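Local coordinates for protein thymine dioxygenase (Neurospora crassa, PDB 5C3Q) that probably hydroxylates thymine as a 2-oxoglutarate-dependent, metal-binding dioxygenase built on a double-stranded beta-helix fold, at residues Asn296-His299 and Lys300-Ile303; Tyr310-Glu313 and Ser314-Lys317. One frame throughout, in Å; residues are numbered along the deposited sequence.

Contact 1. Residues Asn296-His299 and Lys300-Ile303; sequences NPNH and KSYI
The ring of Pro297 meets Ile303 across the turn, where the chain doubles back: its CG lies 3.9 Å from CD1 of Ile303, the two side chains crossing at about a right angle. CG1 of Ile303 sits beside the backbone N (chi1 -58°), and from there CD1 reaches CB and CG of the proline. Trp263 of helix 258-263 packs on both residues.

Asn298 opens a type I beta turn that ends at Ser301, and its carbonyl O accepts the closing bond from Ser301 N at 2.8 Å, with an N-H...O angle of 159°. The side chain of Asn298 adds contacts of its own: CB lies 3.4 Å from Ser301 OG and 4.1 Å from CG of Lys300, whose chain runs alongside it in the same direction. Both amide ends of Asn298 are satisfied beyond the turn, OD1 by Val186 N and ND2 by Asp185 OD1.

His299 contributes mainly backbone: its N bonds to Asp188 OD2 and its O to Asn322 ND2. The chemistry therefore implies a turn fixed by one internal backbone bond and a small apolar contact, while the Asn298 amide and the backbone N and O of His299 are bonded to neighbouring parts of the fold.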
# COMPACT_ATOMS: atom_id res chain seq x y z
N ASN A 296 0.72 8.94 3.82
CA ASN A 296 1.26 9.27 5.13
C ASN A 296 0.72 10.60 5.62
O ASN A 296 0.39 11.47 4.82
CB ASN A 296 2.79 9.36 5.06
CG ASN A 296 3.44 8.04 4.68
OD1 ASN A 296 3.23 7.02 5.34
ND2 ASN A 296 4.24 8.05 3.62
N PRO A 297 0.65 10.78 6.95
CA PRO A 297 0.47 12.13 7.45
C PRO A 297 1.66 12.99 7.02
O PRO A 297 2.71 12.44 6.66
CB PRO A 297 0.47 11.97 8.98
CG PRO A 297 0.28 10.51 9.23
CD PRO A 297 0.83 9.80 8.04
N ASN A 298 1.50 14.30 7.04
CA ASN A 298 2.61 15.21 6.78
C ASN A 298 3.76 14.82 7.69
O ASN A 298 3.53 14.51 8.86
CB ASN A 298 2.20 16.66 7.05
CG ASN A 298 0.98 17.10 6.25
OD1 ASN A 298 0.67 16.53 5.21
ND2 ASN A 298 0.29 18.12 6.74
N HIS A 299 4.98 14.80 7.16
CA HIS A 299 6.14 14.38 7.96
C HIS A 299 6.29 15.22 9.23
O HIS A 299 6.76 14.72 10.25
CB HIS A 299 7.44 14.42 7.15
CG HIS A 299 7.51 13.40 6.05
ND1 HIS A 299 7.04 12.11 6.20
CD2 HIS A 299 8.03 13.47 4.80
CE1 HIS A 299 7.25 11.44 5.08
NE2 HIS A 299 7.85 12.24 4.22
N LYS A 300 5.88 16.48 9.17
CA LYS A 300 5.91 17.38 10.33
C LYS A 300 4.84 17.08 11.39
O LYS A 300 4.92 17.60 12.50
CB LYS A 300 5.77 18.84 9.87
CG LYS A 300 4.38 19.21 9.35
CD LYS A 300 4.36 20.56 8.65
CE LYS A 300 2.98 20.86 8.09
NZ LYS A 300 2.92 22.18 7.41
N SER A 301 3.85 16.25 11.06
CA SER A 301 2.71 16.00 11.94
C SER A 301 3.06 15.30 13.24
O SER A 301 3.86 14.37 13.26
CB SER A 301 1.65 15.16 11.23
OG SER A 301 1.03 15.90 10.20
N TYR A 302 2.44 15.75 14.33
CA TYR A 302 2.53 15.10 15.62
C TYR A 302 1.32 14.20 15.79
O TYR A 302 0.18 14.68 15.78
CB TYR A 302 2.59 16.14 16.73
CG TYR A 302 2.97 15.58 18.08
CD1 TYR A 302 4.24 15.07 18.31
CD2 TYR A 302 2.06 15.59 19.14
CE1 TYR A 302 4.59 14.56 19.55
CE2 TYR A 302 2.40 15.09 20.38
CZ TYR A 302 3.67 14.58 20.59
OH TYR A 302 4.01 14.08 21.82
N ILE A 303 1.55 12.90 15.95
CA ILE A 303 0.48 11.90 15.96
C ILE A 303 0.09 11.52 17.39
O ILE A 303 0.87 10.89 18.10
CB ILE A 303 0.90 10.64 15.17
CG1 ILE A 303 1.25 11.00 13.72
CG2 ILE A 303 -0.18 9.56 15.21
CD1 ILE A 303 0.13 11.65 12.93

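Contact 2. Residues Tyr310-Glu313 and Ser314-Lys317; sequences YAAE and SERK
Tyr310 and Arg316 meet twice, through aliphatic chain and through polar end. CG of Arg316 stands 4.1 Å from the centroid of the Tyr310 ring, 9° off the ring normal, a CH-pi contact over the face. Farther out, Arg316 NH2 donates to Tyr310 OH; the bond is bent, at 141°, and the hydroxyl is tilted 25° from the guanidinium plane. The modelled separation of Arg316 NH2 and Tyr310 OH, 2.5 Å, is unusually short, and its exact value is doubtful. Extension of the arginine from CG to NE carries it along the ring from centre to hydroxyl. An alanine in place of Tyr310 would probably cost Arg316 both the ring under its CG and the acceptor for NH2, setting the guanidinium freer to turn.

Over one face of that guanidinium lies Glu313 OE2, 3.2 Å from NE of Arg316. No N-H points at this oxygen, hence the salt bridge is one of charges alone. Glu315, by contrast, uses both carboxylate oxygens on successive backbone amides: OE1 takes Ala311 N at 2.7 Å, and OE2 takes Ala312 N at 3.2 Å, each from above the carboxylate plane.

Two backbone bonds close the 3-10 turn. Ala312 O accepts Glu315 N at 3.0 Å; Glu313 O accepts Arg316 N at 3.1 Å and also a hydrogen bond from a water that donates a second one to Arg316 O.

This short 3-10 turn lies at the surface in the loop between strands 302-303 and 321-322; Asn265, just past helix 258-263, bonds to Glu315 O and Lys317 N.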
# COMPACT_ATOMS: atom_id res chain seq x y z
N TYR A 310 -11.43 7.50 22.37
CA TYR A 310 -11.23 7.11 23.77
C TYR A 310 -12.13 7.98 24.65
O TYR A 310 -12.44 9.11 24.28
CB TYR A 310 -9.77 7.32 24.17
CG TYR A 310 -9.34 8.77 24.08
CD1 TYR A 310 -8.96 9.32 22.86
CD2 TYR A 310 -9.34 9.59 25.20
CE1 TYR A 310 -8.59 10.64 22.76
CE2 TYR A 310 -8.96 10.92 25.11
CZ TYR A 310 -8.58 11.44 23.88
OH TYR A 310 -8.20 12.76 23.77
N ALA A 311 -12.54 7.45 25.80
CA ALA A 311 -13.33 8.22 26.77
C ALA A 311 -12.41 8.84 27.82
O ALA A 311 -12.17 10.05 27.81
CB ALA A 311 -14.40 7.35 27.41
N ALA A 312 -11.88 8.01 28.72
CA ALA A 312 -10.94 8.47 29.73
C ALA A 312 -9.53 8.49 29.14
O ALA A 312 -9.20 7.69 28.26
CB ALA A 312 -10.99 7.57 30.96
N GLU A 313 -8.70 9.40 29.64
CA GLU A 313 -7.31 9.55 29.19
C GLU A 313 -6.50 8.27 29.41
O GLU A 313 -5.57 7.99 28.66
CB GLU A 313 -6.64 10.71 29.93
CG GLU A 313 -7.23 12.08 29.62
CD GLU A 313 -6.96 12.53 28.20
OE1 GLU A 313 -7.89 13.08 27.58
OE2 GLU A 313 -5.83 12.33 27.71
N SER A 314 -6.86 7.51 30.44
CA SER A 314 -6.21 6.23 30.75
C SER A 314 -6.35 5.20 29.62
O SER A 314 -5.59 4.23 29.57
CB SER A 314 -6.80 5.64 32.04
OG SER A 314 -8.17 5.29 31.86
N GLU A 315 -7.33 5.40 28.74
CA GLU A 315 -7.56 4.51 27.60
C GLU A 315 -6.59 4.74 26.43
O GLU A 315 -6.52 3.92 25.53
CB GLU A 315 -9.00 4.64 27.11
CG GLU A 315 -10.03 4.15 28.11
CD GLU A 315 -11.41 4.72 27.88
OE1 GLU A 315 -11.76 5.03 26.72
OE2 GLU A 315 -12.16 4.87 28.87
N ARG A 316 -5.85 5.85 26.45
CA ARG A 316 -4.84 6.13 25.42
C ARG A 316 -3.66 5.17 25.54
O ARG A 316 -2.97 5.16 26.56
CB ARG A 316 -4.30 7.55 25.55
CG ARG A 316 -5.27 8.65 25.14
CD ARG A 316 -4.49 9.92 24.88
NE ARG A 316 -5.35 11.10 24.76
CZ ARG A 316 -4.92 12.31 24.41
NH1 ARG A 316 -3.64 12.53 24.13
NH2 ARG A 316 -5.78 13.31 24.33
N LYS A 317 -3.43 4.40 24.49
CA LYS A 317 -2.42 3.35 24.52
C LYS A 317 -1.01 3.83 24.19
O LYS A 317 -0.03 3.17 24.56
CB LYS A 317 -2.82 2.21 23.57
CG LYS A 317 -4.12 1.52 23.96
CD LYS A 317 -4.62 0.57 22.89
CE LYS A 317 -3.74 -0.66 22.75
NZ LYS A 317 -4.46 -1.77 22.06
O HOH W 1 -3.07 6.53 29.04

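Contact 1 comes first along the chain and contact 2 follows within the loop that leaves strand 302-303. Their centres are 21 Å apart and their nearest atoms about 8 Å, so they do not touch, although both lie on the same side of the chain's centre. The two-stranded antiparallel sheet of 302-303 and 321-322 relates them: contact 1 runs into its first strand, and contact 2 belongs to the excursion between its strands. Contact 1 is mostly buried, with the His299 side chain about 8 Å from bound thymine, whereas contact 2 is at the surface, away from the metal, 2-oxoglutarate and thymine sites. The chain thus passes from near the pocket to the periphery and back toward helix 323-332.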